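Local coordinates for protein APL1 (Anopheles gambiae, PDB 3O6N) that probably takes part in complement-like immunity of the mosquito, as a leucine-rich repeat protein that pairs with LRIM1, at residues L274-I279 / L297-L302. Residues are numbered along the deposited sequence; the frame is centred on the assembly and turned at random.
Sequences LERLYI and LKVLDL
L277 and L300 hold CG anti to the backbone N (L277 chi1 177°), so the side chains run alongside each other in the same direction. L277 CD2 meets L300 CD1 at 3.8 Å. L297 CD1 reaches segment 274-279 on the side of the buried leucines, 4.0 Å from L274 CG and 3.5 Å from E275 O. I279 CD1 touches L302 CD2. All are buried. The other face carries R276, Y278, V299 and D301. There Y278 CE1 lies 3.9 Å from V299 CG1 and Y278 CD1 3.8 Å from D301 CB, with the D301 carboxylate turned 78° from the ring. D301 OD1 is hydrogen-bonded to S303 OG, and R276 forms a salt bridge with E252 of neighbouring strand 252-254. Strands 276-278 and 299-301 run parallel, 3° apart. E275 O grips two consecutive N-H groups: V299 N nearly in line with the C=O, K298 N more bent. L277 N donates to V299 O, D301 N to L277 O, and I279 N to D301 O. N305 ND2 hydrogen-bonds I279 O and L302 O, tying the turns just after the strands. Such edge-to-edge pairing of short parallel strands from successive turns, leucines inward, is characteristic of the leucine-rich repeat solenoid.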
loop_
_atom_site.group_PDB
_atom_site.type_symbol
_atom_site.label_atom_id
_atom_site.label_comp_id
_atom_site.label_asym_id
_atom_site.label_seq_id
_atom_site.Cartn_x
_atom_site.Cartn_y
_atom_site.Cartn_z
ATOM N N LEU A 274 -18.581 4.736 4.571
ATOM C CA LEU A 274 -17.351 4.773 5.356
ATOM C C LEU A 274 -17.529 4.039 6.689
ATOM O O LEU A 274 -18.430 4.359 7.460
ATOM C CB LEU A 274 -16.924 6.221 5.603
ATOM C CG LEU A 274 -15.630 6.405 6.392
ATOM C CD1 LEU A 274 -14.442 5.842 5.621
ATOM C CD2 LEU A 274 -15.423 7.880 6.712
ATOM N N GLU A 275 -16.669 3.056 6.953
ATOM C CA GLU A 275 -16.769 2.258 8.180
ATOM C C GLU A 275 -15.597 2.454 9.138
ATOM O O GLU A 275 -15.765 2.369 10.357
ATOM C CB GLU A 275 -16.909 0.768 7.854
ATOM C CG GLU A 275 -18.202 0.391 7.145
ATOM C CD GLU A 275 -18.373 -1.113 7.002
ATOM O OE1 GLU A 275 -17.602 -1.869 7.633
ATOM O OE2 GLU A 275 -19.280 -1.539 6.258
ATOM N N ARG A 276 -14.413 2.712 8.591
ATOM C CA ARG A 276 -13.204 2.795 9.406
ATOM C C ARG A 276 -12.402 4.065 9.119
ATOM O O ARG A 276 -11.988 4.317 7.985
ATOM C CB ARG A 276 -12.339 1.539 9.207
ATOM C CG ARG A 276 -13.094 0.237 9.467
ATOM C CD ARG A 276 -12.206 -1.004 9.307
ATOM N NE ARG A 276 -11.718 -1.174 7.941
ATOM C CZ ARG A 276 -12.382 -1.798 6.972
ATOM N NH1 ARG A 276 -13.581 -2.316 7.207
ATOM N NH2 ARG A 276 -11.848 -1.905 5.760
ATOM N N LEU A 277 -12.197 4.861 10.162
ATOM C CA LEU A 277 -11.507 6.136 10.047
ATOM C C LEU A 277 -10.409 6.213 11.093
ATOM O O LEU A 277 -10.688 6.323 12.290
ATOM C CB LEU A 277 -12.505 7.284 10.245
ATOM C CG LEU A 277 -11.999 8.732 10.239
ATOM C CD1 LEU A 277 -11.266 9.057 8.945
ATOM C CD2 LEU A 277 -13.165 9.703 10.446
ATOM N N TYR A 278 -9.161 6.143 10.642
ATOM C CA TYR A 278 -8.022 6.186 11.550
ATOM C C TYR A 278 -7.347 7.547 11.490
ATOM O O TYR A 278 -6.965 8.009 10.415
ATOM C CB TYR A 278 -7.023 5.071 11.217
ATOM C CG TYR A 278 -7.624 3.684 11.212
ATOM C CD1 TYR A 278 -7.789 2.965 12.396
ATOM C CD2 TYR A 278 -8.015 3.081 10.021
ATOM C CE1 TYR A 278 -8.331 1.684 12.388
ATOM C CE2 TYR A 278 -8.561 1.807 10.009
ATOM C CZ TYR A 278 -8.714 1.115 11.191
ATOM O OH TYR A 278 -9.257 -0.149 11.167
ATOM N N ILE A 279 -7.226 8.198 12.646
ATOM C CA ILE A 279 -6.613 9.516 12.712
ATOM C C ILE A 279 -5.688 9.634 13.926
ATOM O O ILE A 279 -5.581 10.701 14.533
ATOM C CB ILE A 279 -7.692 10.641 12.796
ATOM C CG1 ILE A 279 -8.998 10.187 12.140
ATOM C CG2 ILE A 279 -7.181 11.919 12.150
ATOM C CD1 ILE A 279 -10.043 11.288 12.010
ATOM N N LEU A 297 -20.274 4.679 10.247
ATOM C CA LEU A 297 -18.964 4.544 10.887
ATOM C C LEU A 297 -18.967 3.513 12.023
ATOM O O LEU A 297 -19.865 3.511 12.871
ATOM C CB LEU A 297 -18.458 5.899 11.394
ATOM C CG LEU A 297 -16.947 5.994 11.631
ATOM C CD1 LEU A 297 -16.181 5.820 10.315
ATOM C CD2 LEU A 297 -16.577 7.310 12.303
ATOM N N LYS A 298 -17.955 2.647 12.027
ATOM C CA LYS A 298 -17.828 1.579 13.016
ATOM C C LYS A 298 -16.566 1.732 13.856
ATOM O O LYS A 298 -16.550 1.390 15.039
ATOM C CB LYS A 298 -17.799 0.208 12.329
ATOM C CG LYS A 298 -19.061 -0.147 11.557
ATOM C CD LYS A 298 -20.287 -0.133 12.456
ATOM C CE LYS A 298 -21.538 -0.536 11.688
ATOM N NZ LYS A 298 -22.782 -0.385 12.493
ATOM N N VAL A 299 -15.498 2.221 13.238
ATOM C CA VAL A 299 -14.210 2.331 13.922
ATOM C C VAL A 299 -13.670 3.750 13.799
ATOM O O VAL A 299 -13.583 4.296 12.701
ATOM C CB VAL A 299 -13.169 1.329 13.360
ATOM C CG1 VAL A 299 -11.815 1.516 14.038
ATOM C CG2 VAL A 299 -13.657 -0.109 13.521
ATOM N N LEU A 300 -13.321 4.345 14.935
ATOM C CA LEU A 300 -12.773 5.692 14.950
ATOM C C LEU A 300 -11.577 5.731 15.884
ATOM O O LEU A 300 -11.712 5.544 17.095
ATOM C CB LEU A 300 -13.839 6.708 15.391
ATOM C CG LEU A 300 -13.451 8.192 15.393
ATOM C CD1 LEU A 300 -12.917 8.631 14.035
ATOM C CD2 LEU A 300 -14.631 9.066 15.810
ATOM N N ASP A 301 -10.402 5.962 15.315
ATOM C CA ASP A 301 -9.184 6.012 16.105
ATOM C C ASP A 301 -8.704 7.448 16.232
ATOM O O ASP A 301 -8.231 8.040 15.261
ATOM C CB ASP A 301 -8.096 5.144 15.470
ATOM C CG ASP A 301 -6.873 5.006 16.351
ATOM O OD1 ASP A 301 -6.789 5.726 17.368
ATOM O OD2 ASP A 301 -5.995 4.177 16.019
ATOM N N LEU A 302 -8.832 8.002 17.433
ATOM C CA LEU A 302 -8.398 9.365 17.703
ATOM C C LEU A 302 -7.270 9.390 18.729
ATOM O O LEU A 302 -6.982 10.435 19.312
ATOM C CB LEU A 302 -9.568 10.195 18.240
ATOM C CG LEU A 302 -10.800 10.305 17.338
ATOM C CD1 LEU A 302 -11.987 10.838 18.121
ATOM C CD2 LEU A 302 -10.496 11.180 16.132
#